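Local coordinates for organophosphorus hydrolase (Pseudomonas pseudoalcaligenes, PDB 4LE6), which probably hydrolyses organophosphate triesters with a pair of zinc ions, as a phosphotriesterase of the metallo-beta-lactamase superfamily, at residues Q240-H252 with L288-L300. Sequence-based numbering, arbitrary orientation.
With ZN (zinc ion), chain K; ZN (zinc ion), chain J.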
loop_
_atom_site.group_PDB
_atom_site.type_symbol
_atom_site.label_atom_id
_atom_site.label_comp_id
_atom_site.label_asym_id
_atom_site.label_seq_id
_atom_site.Cartn_x
_atom_site.Cartn_y
_atom_site.Cartn_z
ATOM N N GLN A 240 14.085 16.487 -5.635
ATOM C CA GLN A 240 12.955 15.579 -5.796
ATOM C C GLN A 240 11.748 16.328 -6.323
ATOM O O GLN A 240 11.554 17.502 -6.009
ATOM C CB GLN A 240 12.601 14.927 -4.453
ATOM C CG GLN A 240 13.786 14.236 -3.774
ATOM C CD GLN A 240 14.367 13.127 -4.619
ATOM O OE1 GLN A 240 13.655 12.214 -5.035
ATOM N NE2 GLN A 240 15.660 13.203 -4.891
ATOM N N SER A 241 10.913 15.636 -7.089
ATOM C CA SER A 241 9.711 16.229 -7.658
ATOM C C SER A 241 8.534 15.315 -7.457
ATOM O O SER A 241 8.654 14.094 -7.584
ATOM C CB SER A 241 9.889 16.471 -9.157
ATOM O OG SER A 241 10.951 17.360 -9.386
ATOM N N LEU A 242 7.396 15.923 -7.154
ATOM C CA LEU A 242 6.142 15.221 -7.007
ATOM C C LEU A 242 5.084 15.943 -7.810
ATOM O O LEU A 242 4.913 17.158 -7.691
ATOM C CB LEU A 242 5.710 15.158 -5.538
ATOM C CG LEU A 242 4.295 14.616 -5.275
ATOM C CD1 LEU A 242 4.124 13.195 -5.779
ATOM C CD2 LEU A 242 4.010 14.654 -3.792
ATOM N N LEU A 243 4.372 15.188 -8.634
ATOM C CA LEU A 243 3.295 15.758 -9.422
ATOM C C LEU A 243 1.980 15.251 -8.856
ATOM O O LEU A 243 1.692 14.057 -8.908
ATOM C CB LEU A 243 3.427 15.359 -10.888
ATOM C CG LEU A 243 2.391 16.001 -11.807
ATOM C CD1 LEU A 243 2.720 17.470 -12.059
ATOM C CD2 LEU A 243 2.317 15.222 -13.114
ATOM N N VAL A 244 1.202 16.166 -8.289
ATOM C CA VAL A 244 -0.119 15.836 -7.784
ATOM C C VAL A 244 -1.030 16.045 -8.966
ATOM O O VAL A 244 -1.344 17.192 -9.319
ATOM C CB VAL A 244 -0.539 16.723 -6.622
ATOM C CG1 VAL A 244 -1.894 16.256 -6.072
ATOM C CG2 VAL A 244 0.543 16.694 -5.559
ATOM N N TRP A 245 -1.441 14.940 -9.591
ATOM C CA TRP A 245 -1.824 15.047 -11.003
ATOM C C TRP A 245 -3.316 15.136 -11.257
ATOM O O TRP A 245 -3.734 15.434 -12.366
ATOM C CB TRP A 245 -1.134 13.983 -11.889
ATOM C CG TRP A 245 -1.659 12.574 -11.873
ATOM C CD1 TRP A 245 -2.760 12.089 -11.228
ATOM C CD2 TRP A 245 -1.067 11.455 -12.552
ATOM N NE1 TRP A 245 -2.895 10.736 -11.478
ATOM C CE2 TRP A 245 -1.867 10.331 -12.283
ATOM C CE3 TRP A 245 0.062 11.304 -13.369
ATOM C CZ2 TRP A 245 -1.576 9.068 -12.800
ATOM C CZ3 TRP A 245 0.345 10.051 -13.885
ATOM C CH2 TRP A 245 -0.470 8.949 -13.595
ATOM N N GLY A 246 -4.118 14.905 -10.221
ATOM C CA GLY A 246 -5.551 14.965 -10.357
ATOM C C GLY A 246 -6.080 13.703 -11.026
ATOM O O GLY A 246 -5.727 12.583 -10.650
ATOM N N ASP A 247 -6.934 13.902 -12.020
ATOM C CA ASP A 247 -7.653 12.834 -12.688
ATOM C C ASP A 247 -7.074 12.479 -14.071
ATOM O O ASP A 247 -7.821 12.175 -15.008
ATOM C CB ASP A 247 -9.129 13.227 -12.795
ATOM C CG ASP A 247 -9.867 13.084 -11.472
ATOM O OD1 ASP A 247 -9.195 12.971 -10.427
ATOM O OD2 ASP A 247 -11.118 13.095 -11.481
ATOM N N ILE A 248 -5.748 12.497 -14.182
ATOM C CA ILE A 248 -5.046 11.998 -15.376
ATOM C C ILE A 248 -5.524 10.606 -15.752
ATOM O O ILE A 248 -5.635 10.259 -16.924
ATOM C CB ILE A 248 -3.519 11.919 -15.118
ATOM C CG1 ILE A 248 -2.957 13.318 -14.887
ATOM C CG2 ILE A 248 -2.782 11.200 -16.272
ATOM C CD1 ILE A 248 -3.313 14.337 -15.993
ATOM N N LEU A 249 -5.813 9.791 -14.753
ATOM C CA LEU A 249 -6.468 8.539 -15.043
ATOM C C LEU A 249 -7.264 8.095 -13.846
ATOM O O LEU A 249 -7.042 8.540 -12.722
ATOM C CB LEU A 249 -5.493 7.463 -15.522
ATOM C CG LEU A 249 -4.361 6.991 -14.618
ATOM C CD1 LEU A 249 -4.800 5.800 -13.763
ATOM C CD2 LEU A 249 -3.171 6.620 -15.484
ATOM N N LEU A 250 -8.224 7.246 -14.143
ATOM C CA LEU A 250 -9.246 6.840 -13.212
ATOM C C LEU A 250 -9.113 5.380 -12.798
ATOM O O LEU A 250 -9.638 4.994 -11.764
ATOM C CB LEU A 250 -10.596 7.022 -13.884
ATOM C CG LEU A 250 -11.679 7.632 -13.007
ATOM C CD1 LEU A 250 -11.757 9.140 -13.245
ATOM C CD2 LEU A 250 -12.979 6.932 -13.323
ATOM N N ASN A 251 -8.440 4.569 -13.612
ATOM C CA ASN A 251 -8.311 3.137 -13.323
ATOM C C ASN A 251 -6.899 2.650 -13.600
ATOM O O ASN A 251 -6.490 2.538 -14.759
ATOM C CB ASN A 251 -9.319 2.343 -14.152
ATOM C CG ASN A 251 -9.392 0.872 -13.748
ATOM O OD1 ASN A 251 -8.369 0.211 -13.569
ATOM N ND2 ASN A 251 -10.609 0.356 -13.600
ATOM N N HIS A 252 -6.159 2.370 -12.532
ATOM C CA HIS A 252 -4.744 2.033 -12.629
ATOM C C HIS A 252 -4.542 0.691 -13.343
ATOM O O HIS A 252 -3.480 0.443 -13.913
ATOM C CB HIS A 252 -4.135 1.939 -11.237
ATOM C CG HIS A 252 -4.549 0.707 -10.502
ATOM N ND1 HIS A 252 -5.776 0.591 -9.889
ATOM C CD2 HIS A 252 -3.927 -0.482 -10.328
ATOM C CE1 HIS A 252 -5.884 -0.608 -9.345
ATOM N NE2 HIS A 252 -4.775 -1.281 -9.599
ATOM N N LEU A 288 9.574 11.066 -11.812
ATOM C CA LEU A 288 9.085 11.891 -10.713
ATOM C C LEU A 288 8.098 11.091 -9.899
ATOM O O LEU A 288 7.571 10.080 -10.363
ATOM C CB LEU A 288 8.472 13.195 -11.210
ATOM C CG LEU A 288 7.528 13.126 -12.404
ATOM C CD1 LEU A 288 6.186 12.539 -12.005
ATOM C CD2 LEU A 288 7.368 14.510 -12.999
ATOM N N TRP A 289 7.887 11.512 -8.662
ATOM C CA TRP A 289 6.851 10.909 -7.846
ATOM C C TRP A 289 5.507 11.425 -8.362
ATOM O O TRP A 289 5.391 12.572 -8.797
ATOM C CB TRP A 289 6.999 11.310 -6.379
ATOM C CG TRP A 289 8.144 10.699 -5.644
ATOM C CD1 TRP A 289 9.364 11.259 -5.416
ATOM C CD2 TRP A 289 8.164 9.416 -4.999
ATOM N NE1 TRP A 289 10.145 10.406 -4.672
ATOM C CE2 TRP A 289 9.436 9.266 -4.409
ATOM C CE3 TRP A 289 7.231 8.385 -4.865
ATOM C CZ2 TRP A 289 9.801 8.120 -3.694
ATOM C CZ3 TRP A 289 7.592 7.249 -4.164
ATOM C CH2 TRP A 289 8.866 7.125 -3.586
ATOM N N VAL A 290 4.486 10.589 -8.264
ATOM C CA VAL A 290 3.144 10.954 -8.673
ATOM C C VAL A 290 2.205 10.775 -7.482
ATOM O O VAL A 290 2.359 9.828 -6.706
ATOM C CB VAL A 290 2.713 10.088 -9.860
ATOM C CG1 VAL A 290 1.222 10.177 -10.094
ATOM C CG2 VAL A 290 3.490 10.509 -11.120
ATOM N N ALA A 291 1.266 11.706 -7.333
ATOM C CA ALA A 291 0.186 11.606 -6.348
ATOM C C ALA A 291 -1.143 11.698 -7.104
ATOM O O ALA A 291 -1.466 12.763 -7.658
ATOM C CB ALA A 291 0.303 12.727 -5.324
ATOM N N GLY A 292 -1.893 10.592 -7.146
ATOM C CA GLY A 292 -3.036 10.471 -8.037
ATOM C C GLY A 292 -4.353 10.292 -7.316
ATOM O O GLY A 292 -4.566 9.321 -6.571
ATOM N N ALA A 293 -5.274 11.197 -7.601
ATOM C CA ALA A 293 -6.537 11.273 -6.885
ATOM C C ALA A 293 -7.318 9.972 -6.889
ATOM O O ALA A 293 -8.087 9.696 -5.955
ATOM C CB ALA A 293 -7.388 12.381 -7.464
ATOM N N HIS A 294 -7.151 9.165 -7.934
ATOM C CA HIS A 294 -7.925 7.920 -8.042
ATOM C C HIS A 294 -7.065 6.671 -8.160
ATOM O O HIS A 294 -7.541 5.599 -8.565
ATOM C CB HIS A 294 -8.919 8.017 -9.202
ATOM C CG HIS A 294 -9.898 9.135 -9.028
ATOM N ND1 HIS A 294 -10.715 9.233 -7.922
ATOM C CD2 HIS A 294 -10.157 10.226 -9.786
ATOM C CE1 HIS A 294 -11.440 10.330 -8.009
ATOM N NE2 HIS A 294 -11.116 10.957 -9.126
ATOM N N LEU A 295 -5.810 6.794 -7.756
ATOM C CA LEU A 295 -4.929 5.639 -7.671
ATOM C C LEU A 295 -5.154 5.013 -6.287
ATOM O O LEU A 295 -5.610 5.702 -5.379
ATOM C CB LEU A 295 -3.468 6.059 -7.872
ATOM C CG LEU A 295 -3.196 6.737 -9.221
ATOM C CD1 LEU A 295 -1.739 7.177 -9.316
ATOM C CD2 LEU A 295 -3.551 5.823 -10.389
ATOM N N PRO A 296 -4.876 3.710 -6.139
ATOM C CA PRO A 296 -5.072 3.044 -4.845
ATOM C C PRO A 296 -4.314 3.775 -3.751
ATOM O O PRO A 296 -3.143 4.109 -3.925
ATOM C CB PRO A 296 -4.524 1.645 -5.089
ATOM C CG PRO A 296 -4.650 1.441 -6.570
ATOM C CD PRO A 296 -4.328 2.781 -7.141
ATOM N N PHE A 297 -5.014 4.097 -2.672
ATOM C CA PHE A 297 -4.466 4.946 -1.620
ATOM C C PHE A 297 -3.217 4.276 -1.065
ATOM O O PHE A 297 -3.211 3.048 -0.908
ATOM C CB PHE A 297 -5.510 5.108 -0.505
ATOM C CG PHE A 297 -5.013 5.886 0.644
ATOM C CD1 PHE A 297 -5.053 7.268 0.616
ATOM C CD2 PHE A 297 -4.454 5.248 1.742
ATOM C CE1 PHE A 297 -4.548 8.009 1.666
ATOM C CE2 PHE A 297 -3.952 5.986 2.792
ATOM C CZ PHE A 297 -4.001 7.373 2.750
ATOM N N PRO A 298 -2.181 5.058 -0.711
ATOM C CA PRO A 298 -2.014 6.516 -0.660
ATOM C C PRO A 298 -1.870 7.213 -2.022
ATOM O O PRO A 298 -1.760 8.433 -2.077
ATOM C CB PRO A 298 -0.731 6.688 0.163
ATOM C CG PRO A 298 0.034 5.469 -0.081
ATOM C CD PRO A 298 -0.980 4.363 -0.209
ATOM N N GLY A 299 -1.865 6.456 -3.104
ATOM C CA GLY A 299 -1.822 7.050 -4.429
ATOM C C GLY A 299 -0.459 7.596 -4.804
ATOM O O GLY A 299 -0.332 8.382 -5.745
ATOM N N LEU A 300 0.563 7.173 -4.068
ATOM C CA LEU A 300 1.930 7.653 -4.264
ATOM C C LEU A 300 2.788 6.587 -4.937
ATOM O O LEU A 300 2.710 5.414 -4.588
ATOM C CB LEU A 300 2.552 8.016 -2.929
ATOM C CG LEU A 300 1.934 9.228 -2.247
ATOM C CD1 LEU A 300 2.380 9.285 -0.792
ATOM C CD2 LEU A 300 2.332 10.491 -2.998
HETATM ZN ZN ZN K . -12.067 12.716 -9.602
HETATM ZN ZN ZN J . -12.803 14.413 -12.149
HETATM O O HOH W 1 -5.788 9.919 -10.698
HETATM O O HOH W 2 -4.114 14.054 -7.627
HETATM O O HOH W 3 -7.330 3.351 -10.004
HETATM O O HOH W 4 -13.551 13.296 -10.493
#
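Asp247 and His294 meet at the zinc pair, carboxylate and imidazole planes turned 56° apart. Asp247 OD2 bridges the two zinc ions (2.1 and 2.2 Å), and His294 NE2 binds the nearer one at 2.1 Å. Asp143 and His144 also bind the zinc ion held by His294; His139, His141 and His226 bind the other, and a water bridges the two. Ala88 holds His294 ND1 and so fixes the ring's rotation. Two residues before Asp247, the indole of Trp245 is clamped between Ile248 CB on one face and Val290 on the other, where CG1 sits 3.6 Å from the six-membered ring centroid. With CG between backbone N and carbonyl carbon (chi1 78°), the indole lies over the neighbouring strand. Its NE1 donates to a water that also hydrogen-bonds Gly246 O, Leu249 O and His294 N, tying both metal-bearing loops together. Past the zinc ligands in sequence, Pro296 CG makes a CH-pi contact over one face of the His252 ring, displaced toward its rim. Strands 240-246 and 289-292 run parallel; Leu243 N donates to Trp289 O (2.8 Å) and Leu243 O accepts from Ala291 N. Metal ligands just beyond adjacent strand ends are characteristic of the αβ/βα metallo-beta-lactamase fold and its dinuclear active site.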